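Local coordinates for protein methyltransferase (Pyrococcus horikoshii, PDB 1IXK) that probably transfers methyl groups from S-adenosyl-L-methionine to cytidine C5 in tRNA, at residues R62-F68 with I89-E94; T51-S55 with L96-I100; L249-E255 with R295-P299. One frame throughout, in Å; residues are numbered along the deposited sequence.

Interaction 1 (R62-F68 with I89-E94); sequences RLNKKGF and ITSTPE
Glu-94 reaches from the start of helix 93-96 to the C-terminal end of helix 56-65, where Arg-62 and the following Lys-66 share its carboxylate. Followed outward from CB, its chain first leads into apolar company: CG lies 3.8 Å from CD2 of Leu-63, the leucine and glutamate chains running antiparallel alongside each other. A bend at the next bond (chi2 66°) then swings CD between the two cationic chains. OE2 receives both NE and NH2 of Arg-62, a side-on grip on a single oxygen; NH2 comes to 2.8 Å of OE2, from well above the carboxylate plane, and the guanidinium plane stands 84° from that of the carboxylate. OE1 offers its syn lone pair to NZ of Lys-66 at 2.9 Å, and a weak bond from NZ to OE2 completes the salt-bridge network. With two positive groups on one carboxylate, Glu-94 is likely to stay ionised. Beneath the charges the contact turns apolar. Ile-89 lays CD1 over one face of the Phe-68 ring, a CH-pi contact 4.0 Å from the centroid, while CG2 of Thr-92 meets CZ of the same ring at 3.6 Å. OG1 of Thr-92 bonds to Ile-89 O and caps the N-terminus of helix 93-96 through Phe-95 N. Gly-67, with positive phi, closes helix 56-65 in a Schellman motif and turns the chain into strand 69-73. The apolar layer continues onto the four-stranded antiparallel sheet: Leu-63 packs on Phe-70 of strand 69-73, Phe-68 and Ile-89 on Leu-82 of strand 79-82, and Ile-89 also on Ile-100 and Ile-102 of strand 100-102.

Interaction 2 (T51-S55 with L96-I100); sequences TLKIS and LTGLI
Lys-53 sets CG beside its own backbone N (chi1 -69°) and runs fully extended from there, which carries NZ along the 97-99 backbone to Thr-97 O. Ile-54 turns the other way: CG1 stands anti to the backbone N (chi1 -175°), and the CG2 branch is the one that faces Leu-99. The lysine meets its neighbours in sequence along the chain. CB touches CD2 of Leu-99 at 3.6 Å, CD passes Gly-98 O at the same separation, and NZ donates to Thr-97 O across 3.1 Å. NZ approaches at 144° to the C=O bond and lies tilted from the carbonyl plane. NZ has a stronger partner in Arg-165 O, so the ammonium group joins two backbone carbonyls from separate parts of the chain. The carbonyl it finds at Thr-97 belongs to a helix end: Gly-98, with positive phi, is the C-prime residue of a Schellman motif that terminates helix 93-96, its N bonding to Phe-95 O while Leu-99 N returns to Glu-94 O. The turn then delivers the chain to strand 100-102, an outermost strand of the antiparallel sheet in the N-terminal region. Alongside the polar arm, CG2 of Ile-54 lies 4.0 Å from CB of Leu-99, the two side chains nearly perpendicular. Asn-50, the first residue of the loop that holds Lys-53, bonds through ND2 to Gly-98 O.

Interaction 3 (L249-E255 with R295-P299); sequences LEPEENE and RRLYP
Arg-296 presents its guanidinium edge-on to the loop that follows strand 240-246, just past Cys-247, the predicted nucleophile. Its chain, with CG anti to the carbonyl carbon and extended from CG to NE, carries the group across from strand 295-297. Glu-255, at the start of helix 255-264, comes in from the flank, yet its carboxylate lies nearly coplanar with the guanidinium, the planes 16° apart. The result is a bidentate, side-on salt bridge: NE meets OE2 at 2.6 Å and NH2 meets OE1 at 2.7 Å, each through a syn lone pair, the latter bond almost straight at 175°. At the far end NH1 and NH2 both converge on Leu-249 O, each at 3.0 Å, from the same face of that carbonyl. Asn-254 sets its amide over one guanidinium face, steeply turned at 78°; ND2 bonds instead to Ser-248 O, and OD1 to Thr-246 OG1. CD2 of Leu-249 reaches CD1 of Tyr-298 at 4.3 Å. A leucine in place of Arg-296 would probably leave the buried Glu-255 carboxylate without its countercharge, with Leu-279 N as a remaining partner of OE2, and Leu-249 O without either donor. Gripped by four bonds, the buried guanidinium and carboxylate are unlikely to turn independently.

Interactions 1 and 2 belong to the same N-terminal region, with interaction 1 nested along the chain inside the loop that interaction 2 closes. They adjoin directly: Arg-62 NH1 packs on CD1 of Leu-99, CG1 of Ile-89 on CD1 of Ile-100, and helix 93-96 begins in one contact and ends in the other. Interaction 1 combines an apolar interior with a buried glutamate met by lysine and arginine chains that come in from the more exposed side; interaction 2 is only partly buried and relies on backbone carbonyls and a little apolar contact. Interaction 3 lies in the methyltransferase domain, about 35 Å from interaction 1 between centres. There all touching residues are buried, and an arginine–glutamate pair sits inside the fold.

Interaction 1 (R62-F68 with I89-E94)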
loop_
_atom_site.group_PDB
_atom_site.type_symbol
_atom_site.label_atom_id
_atom_site.label_comp_id
_atom_site.label_asym_id
_atom_site.label_seq_id
_atom_site.Cartn_x
_atom_site.Cartn_y
_atom_site.Cartn_z
ATOM N N ARG A 62 17.402 14.611 -16.060
ATOM C CA ARG A 62 16.946 15.977 -15.836
ATOM C C ARG A 62 17.079 16.415 -14.380
ATOM O O ARG A 62 17.534 17.524 -14.100
ATOM C CB ARG A 62 15.491 16.134 -16.281
ATOM C CG ARG A 62 15.298 16.117 -17.787
ATOM C CD ARG A 62 13.829 16.283 -18.169
ATOM N NE ARG A 62 13.209 17.437 -17.519
ATOM C CZ ARG A 62 12.066 17.991 -17.915
ATOM N NH1 ARG A 62 11.416 17.497 -18.963
ATOM N NH2 ARG A 62 11.569 19.035 -17.263
ATOM N N LEU A 63 16.669 15.552 -13.452
ATOM C CA LEU A 63 16.751 15.876 -12.031
ATOM C C LEU A 63 18.189 15.915 -11.523
ATOM O O LEU A 63 18.555 16.795 -10.747
ATOM C CB LEU A 63 15.932 14.874 -11.200
ATOM C CG LEU A 63 14.411 15.059 -11.275
ATOM C CD1 LEU A 63 13.716 14.144 -10.263
ATOM C CD2 LEU A 63 14.067 16.514 -10.968
ATOM N N ASN A 64 18.998 14.954 -11.955
ATOM C CA ASN A 64 20.394 14.897 -11.543
ATOM C C ASN A 64 21.094 16.183 -11.975
ATOM O O ASN A 64 21.900 16.742 -11.234
ATOM C CB ASN A 64 21.094 13.697 -12.189
ATOM C CG ASN A 64 20.866 12.396 -11.434
ATOM O OD1 ASN A 64 21.180 11.319 -11.941
ATOM N ND2 ASN A 64 20.334 12.487 -10.218
ATOM N N LYS A 65 20.773 16.650 -13.176
ATOM C CA LYS A 65 21.374 17.868 -13.710
ATOM C C LYS A 65 21.074 19.079 -12.823
ATOM O O LYS A 65 21.865 20.023 -12.762
ATOM C CB LYS A 65 20.852 18.140 -15.119
ATOM C CG LYS A 65 21.580 19.262 -15.837
ATOM C CD LYS A 65 20.613 20.147 -16.613
ATOM C CE LYS A 65 19.701 20.923 -15.667
ATOM N NZ LYS A 65 18.766 21.828 -16.396
ATOM N N LYS A 66 19.936 19.044 -12.135
ATOM C CA LYS A 66 19.537 20.146 -11.267
ATOM C C LYS A 66 20.086 20.050 -9.845
ATOM O O LYS A 66 19.853 20.938 -9.026
ATOM C CB LYS A 66 18.012 20.254 -11.222
ATOM C CG LYS A 66 17.380 20.510 -12.577
ATOM C CD LYS A 66 15.901 20.826 -12.445
ATOM C CE LYS A 66 15.288 21.115 -13.803
ATOM N NZ LYS A 66 13.934 21.700 -13.668
ATOM N N GLY A 67 20.806 18.974 -9.548
ATOM C CA GLY A 67 21.377 18.826 -8.222
ATOM C C GLY A 67 20.733 17.779 -7.330
ATOM O O GLY A 67 21.223 17.514 -6.234
ATOM N N PHE A 68 19.635 17.186 -7.779
ATOM C CA PHE A 68 18.973 16.161 -6.978
ATOM C C PHE A 68 19.683 14.819 -7.104
ATOM O O PHE A 68 20.203 14.481 -8.166
ATOM C CB PHE A 68 17.514 15.993 -7.409
ATOM C CG PHE A 68 16.668 17.214 -7.195
ATOM C CD1 PHE A 68 16.655 18.243 -8.130
ATOM C CD2 PHE A 68 15.891 17.342 -6.049
ATOM C CE1 PHE A 68 15.878 19.380 -7.928
ATOM C CE2 PHE A 68 15.111 18.475 -5.837
ATOM C CZ PHE A 68 15.107 19.495 -6.777
ATOM N N ILE A 89 11.600 19.559 -4.129
ATOM C CA ILE A 89 11.327 18.798 -5.338
ATOM C C ILE A 89 9.975 19.183 -5.929
ATOM O O ILE A 89 9.755 19.053 -7.133
ATOM C CB ILE A 89 11.352 17.272 -5.058
ATOM C CG1 ILE A 89 11.164 16.495 -6.362
ATOM C CG2 ILE A 89 10.262 16.899 -4.065
ATOM C CD1 ILE A 89 12.291 16.680 -7.350
ATOM N N THR A 90 9.073 19.665 -5.082
ATOM C CA THR A 90 7.751 20.068 -5.545
ATOM C C THR A 90 7.762 21.455 -6.199
ATOM O O THR A 90 6.739 21.929 -6.688
ATOM C CB THR A 90 6.722 20.047 -4.386
ATOM O OG1 THR A 90 7.250 20.750 -3.255
ATOM C CG2 THR A 90 6.400 18.609 -3.986
ATOM N N SER A 91 8.923 22.100 -6.217
ATOM C CA SER A 91 9.037 23.419 -6.838
ATOM C C SER A 91 9.643 23.289 -8.232
ATOM O O SER A 91 9.806 24.278 -8.943
ATOM C CB SER A 91 9.909 24.348 -5.982
ATOM O OG SER A 91 9.291 24.635 -4.738
ATOM N N THR A 92 9.971 22.060 -8.618
ATOM C CA THR A 92 10.564 21.796 -9.927
ATOM C C THR A 92 9.515 21.732 -11.029
ATOM O O THR A 92 8.354 21.410 -10.776
ATOM C CB THR A 92 11.305 20.453 -9.945
ATOM O OG1 THR A 92 10.370 19.394 -9.704
ATOM C CG2 THR A 92 12.385 20.422 -8.877
ATOM N N PRO A 93 9.914 22.047 -12.274
ATOM C CA PRO A 93 8.987 22.008 -13.406
ATOM C C PRO A 93 8.528 20.562 -13.604
ATOM O O PRO A 93 7.404 20.308 -14.036
ATOM C CB PRO A 93 9.844 22.500 -14.572
ATOM C CG PRO A 93 10.834 23.403 -13.910
ATOM C CD PRO A 93 11.210 22.619 -12.680
ATOM N N GLU A 94 9.419 19.625 -13.283
ATOM C CA GLU A 94 9.132 18.198 -13.402
ATOM C C GLU A 94 7.864 17.856 -12.621
ATOM O O GLU A 94 6.965 17.192 -13.131
ATOM C CB GLU A 94 10.292 17.364 -12.845
ATOM C CG GLU A 94 11.549 17.292 -13.712
ATOM C CD GLU A 94 12.257 18.627 -13.864
ATOM O OE1 GLU A 94 12.136 19.478 -12.959
ATOM O OE2 GLU A 94 12.951 18.815 -14.887
#

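Interaction 2 (T51-S55 with L96-I100)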
loop_
_atom_site.group_PDB
_atom_site.type_symbol
_atom_site.label_atom_id
_atom_site.label_comp_id
_atom_site.label_asym_id
_atom_site.label_seq_id
_atom_site.Cartn_x
_atom_site.Cartn_y
_atom_site.Cartn_z
ATOM N N THR A 51 5.620 7.678 -16.283
ATOM C CA THR A 51 5.997 7.196 -17.601
ATOM C C THR A 51 4.961 7.482 -18.681
ATOM O O THR A 51 5.178 7.177 -19.853
ATOM C CB THR A 51 6.320 5.698 -17.557
ATOM O OG1 THR A 51 5.186 4.968 -17.073
ATOM C CG2 THR A 51 7.508 5.460 -16.635
ATOM N N LEU A 52 3.835 8.069 -18.290
ATOM C CA LEU A 52 2.816 8.427 -19.265
ATOM C C LEU A 52 3.315 9.676 -19.982
ATOM O O LEU A 52 2.884 9.976 -21.095
ATOM C CB LEU A 52 1.481 8.745 -18.588
ATOM C CG LEU A 52 0.589 7.587 -18.131
ATOM C CD1 LEU A 52 -0.669 8.149 -17.507
ATOM C CD2 LEU A 52 0.239 6.695 -19.318
ATOM N N LYS A 53 4.236 10.392 -19.337
ATOM C CA LYS A 53 4.784 11.620 -19.902
ATOM C C LYS A 53 6.285 11.642 -20.165
ATOM O O LYS A 53 6.762 12.475 -20.932
ATOM C CB LYS A 53 4.427 12.806 -19.007
ATOM C CG LYS A 53 2.955 13.156 -18.991
ATOM C CD LYS A 53 2.732 14.498 -18.317
ATOM C CE LYS A 53 1.319 14.999 -18.539
ATOM N NZ LYS A 53 1.169 16.397 -18.069
ATOM N N ILE A 54 7.036 10.739 -19.540
ATOM C CA ILE A 54 8.482 10.716 -19.736
ATOM C C ILE A 54 9.112 9.415 -19.248
ATOM O O ILE A 54 8.632 8.805 -18.292
ATOM C CB ILE A 54 9.143 11.906 -19.001
ATOM C CG1 ILE A 54 10.641 11.949 -19.307
ATOM C CG2 ILE A 54 8.902 11.788 -17.500
ATOM C CD1 ILE A 54 11.354 13.130 -18.687
ATOM N N SER A 55 10.188 8.993 -19.907
ATOM C CA SER A 55 10.870 7.765 -19.524
ATOM C C SER A 55 11.611 7.984 -18.211
ATOM O O SER A 55 11.893 9.119 -17.829
ATOM C CB SER A 55 11.870 7.338 -20.604
ATOM O OG SER A 55 13.001 8.194 -20.629
ATOM N N LEU A 96 5.620 20.122 -11.283
ATOM C CA LEU A 96 4.520 20.990 -11.678
ATOM C C LEU A 96 3.882 20.624 -13.020
ATOM O O LEU A 96 2.724 20.955 -13.268
ATOM C CB LEU A 96 4.994 22.450 -11.697
ATOM C CG LEU A 96 5.428 23.021 -10.340
ATOM C CD1 LEU A 96 6.031 24.406 -10.523
ATOM C CD2 LEU A 96 4.230 23.082 -9.402
ATOM N N THR A 97 4.624 19.943 -13.886
ATOM C CA THR A 97 4.074 19.559 -15.182
ATOM C C THR A 97 3.676 18.082 -15.228
ATOM O O THR A 97 3.427 17.529 -16.299
ATOM C CB THR A 97 5.066 19.869 -16.334
ATOM O OG1 THR A 97 6.287 19.147 -16.141
ATOM C CG2 THR A 97 5.370 21.365 -16.380
ATOM N N GLY A 98 3.623 17.451 -14.059
ATOM C CA GLY A 98 3.226 16.053 -13.977
ATOM C C GLY A 98 4.206 14.995 -14.453
ATOM O O GLY A 98 3.782 13.921 -14.882
ATOM N N LEU A 99 5.504 15.272 -14.377
ATOM C CA LEU A 99 6.498 14.296 -14.807
ATOM C C LEU A 99 6.844 13.323 -13.682
ATOM O O LEU A 99 7.368 12.236 -13.927
ATOM C CB LEU A 99 7.764 14.995 -15.309
ATOM C CG LEU A 99 7.549 15.929 -16.502
ATOM C CD1 LEU A 99 8.904 16.294 -17.103
ATOM C CD2 LEU A 99 6.674 15.245 -17.550
ATOM N N ILE A 100 6.552 13.729 -12.449
ATOM C CA ILE A 100 6.792 12.893 -11.280
ATOM C C ILE A 100 5.651 13.080 -10.290
ATOM O O ILE A 100 4.940 14.088 -10.326
ATOM C CB ILE A 100 8.133 13.232 -10.573
ATOM C CG1 ILE A 100 8.165 14.708 -10.165
ATOM C CG2 ILE A 100 9.308 12.899 -11.491
ATOM C CD1 ILE A 100 9.327 15.053 -9.257
#

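Interaction 3 (L249-E255 with R295-P299)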
loop_
_atom_site.group_PDB
_atom_site.type_symbol
_atom_site.label_atom_id
_atom_site.label_comp_id
_atom_site.label_asym_id
_atom_site.label_seq_id
_atom_site.Cartn_x
_atom_site.Cartn_y
_atom_site.Cartn_z
ATOM N N LEU A 249 0.714 -3.120 11.576
ATOM C CA LEU A 249 1.592 -4.188 12.038
ATOM C C LEU A 249 0.770 -5.316 12.660
ATOM O O LEU A 249 1.282 -6.417 12.881
ATOM C CB LEU A 249 2.558 -3.662 13.100
ATOM C CG LEU A 249 3.601 -2.637 12.668
ATOM C CD1 LEU A 249 4.306 -2.087 13.904
ATOM C CD2 LEU A 249 4.584 -3.295 11.715
ATOM N N GLU A 250 -0.505 -5.043 12.924
ATOM C CA GLU A 250 -1.385 -6.016 13.577
ATOM C C GLU A 250 -1.765 -7.231 12.740
ATOM O O GLU A 250 -2.293 -7.100 11.633
ATOM C CB GLU A 250 -2.689 -5.348 14.052
ATOM C CG GLU A 250 -2.549 -3.997 14.745
ATOM C CD GLU A 250 -1.495 -3.982 15.833
ATOM O OE1 GLU A 250 -1.379 -4.974 16.584
ATOM O OE2 GLU A 250 -0.782 -2.965 15.943
ATOM N N PRO A 251 -1.514 -8.436 13.269
ATOM C CA PRO A 251 -1.862 -9.651 12.527
ATOM C C PRO A 251 -3.366 -9.716 12.248
ATOM O O PRO A 251 -3.785 -10.265 11.234
ATOM C CB PRO A 251 -1.404 -10.770 13.459
ATOM C CG PRO A 251 -0.229 -10.162 14.168
ATOM C CD PRO A 251 -0.729 -8.759 14.473
ATOM N N GLU A 252 -4.174 -9.150 13.146
ATOM C CA GLU A 252 -5.626 -9.173 12.971
ATOM C C GLU A 252 -6.096 -8.476 11.696
ATOM O O GLU A 252 -7.126 -8.845 11.130
ATOM C CB GLU A 252 -6.341 -8.548 14.185
ATOM C CG GLU A 252 -6.295 -9.393 15.463
ATOM C CD GLU A 252 -5.053 -9.156 16.299
ATOM O OE1 GLU A 252 -4.094 -8.520 15.795
ATOM O OE2 GLU A 252 -5.035 -9.615 17.468
ATOM N N GLU A 253 -5.353 -7.466 11.254
ATOM C CA GLU A 253 -5.715 -6.730 10.046
ATOM C C GLU A 253 -4.959 -7.255 8.833
ATOM O O GLU A 253 -5.234 -6.849 7.699
ATOM C CB GLU A 253 -5.385 -5.239 10.206
ATOM C CG GLU A 253 -6.060 -4.541 11.369
ATOM C CD GLU A 253 -5.547 -3.123 11.549
ATOM O OE1 GLU A 253 -5.850 -2.260 10.699
ATOM O OE2 GLU A 253 -4.823 -2.879 12.535
ATOM N N ASN A 254 -4.006 -8.152 9.073
ATOM C CA ASN A 254 -3.181 -8.696 7.998
ATOM C C ASN A 254 -3.317 -10.209 7.795
ATOM O O ASN A 254 -4.218 -10.677 7.087
ATOM C CB ASN A 254 -1.706 -8.350 8.253
ATOM C CG ASN A 254 -1.448 -6.849 8.273
ATOM O OD1 ASN A 254 -2.148 -6.080 7.617
ATOM N ND2 ASN A 254 -0.422 -6.432 9.007
ATOM N N GLU A 255 -2.410 -10.962 8.408
ATOM C CA GLU A 255 -2.407 -12.421 8.301
ATOM C C GLU A 255 -3.747 -13.080 8.631
ATOM O O GLU A 255 -4.160 -14.028 7.960
ATOM C CB GLU A 255 -1.321 -13.013 9.204
ATOM C CG GLU A 255 0.107 -12.770 8.708
ATOM C CD GLU A 255 0.709 -11.449 9.166
ATOM O OE1 GLU A 255 0.002 -10.641 9.803
ATOM O OE2 GLU A 255 1.904 -11.224 8.881
ATOM N N ARG A 295 3.924 -10.619 2.248
ATOM C CA ARG A 295 5.127 -9.931 2.711
ATOM C C ARG A 295 4.851 -8.793 3.681
ATOM O O ARG A 295 3.748 -8.267 3.745
ATOM C CB ARG A 295 5.890 -9.343 1.516
ATOM C CG ARG A 295 5.947 -10.241 0.291
ATOM C CD ARG A 295 6.554 -11.586 0.614
ATOM N NE ARG A 295 7.968 -11.499 0.958
ATOM C CZ ARG A 295 8.696 -12.535 1.363
ATOM N NH1 ARG A 295 8.138 -13.729 1.475
ATOM N NH2 ARG A 295 9.979 -12.381 1.656
ATOM N N ARG A 296 5.883 -8.422 4.426
ATOM C CA ARG A 296 5.813 -7.321 5.375
ATOM C C ARG A 296 7.054 -6.453 5.230
ATOM O O ARG A 296 8.160 -6.959 5.004
ATOM C CB ARG A 296 5.766 -7.835 6.817
ATOM C CG ARG A 296 4.378 -8.176 7.335
ATOM C CD ARG A 296 4.476 -8.713 8.758
ATOM N NE ARG A 296 3.169 -8.966 9.356
ATOM C CZ ARG A 296 2.639 -8.230 10.326
ATOM N NH1 ARG A 296 3.304 -7.186 10.807
ATOM N NH2 ARG A 296 1.452 -8.547 10.830
ATOM N N LEU A 297 6.861 -5.145 5.362
ATOM C CA LEU A 297 7.960 -4.194 5.314
ATOM C C LEU A 297 8.014 -3.626 6.724
ATOM O O LEU A 297 6.977 -3.322 7.319
ATOM C CB LEU A 297 7.686 -3.071 4.309
ATOM C CG LEU A 297 7.656 -3.448 2.827
ATOM C CD1 LEU A 297 7.357 -2.201 1.999
ATOM C CD2 LEU A 297 8.994 -4.058 2.417
ATOM N N TYR A 298 9.221 -3.503 7.261
ATOM C CA TYR A 298 9.414 -2.993 8.614
ATOM C C TYR A 298 10.213 -1.698 8.601
ATOM O O TYR A 298 11.183 -1.562 7.855
ATOM C CB TYR A 298 10.139 -4.040 9.454
ATOM C CG TYR A 298 9.309 -5.266 9.749
ATOM C CD1 TYR A 298 8.284 -5.224 10.696
ATOM C CD2 TYR A 298 9.552 -6.474 9.090
ATOM C CE1 TYR A 298 7.528 -6.347 10.986
ATOM C CE2 TYR A 298 8.797 -7.609 9.372
ATOM C CZ TYR A 298 7.788 -7.538 10.325
ATOM O OH TYR A 298 7.053 -8.658 10.634
ATOM N N PRO A 299 9.823 -0.734 9.444
ATOM C CA PRO A 299 10.517 0.552 9.511
ATOM C C PRO A 299 11.970 0.467 9.964
ATOM O O PRO A 299 12.742 1.385 9.719
ATOM C CB PRO A 299 9.649 1.362 10.472
ATOM C CG PRO A 299 9.094 0.313 11.381
ATOM C CD PRO A 299 8.721 -0.788 10.419
#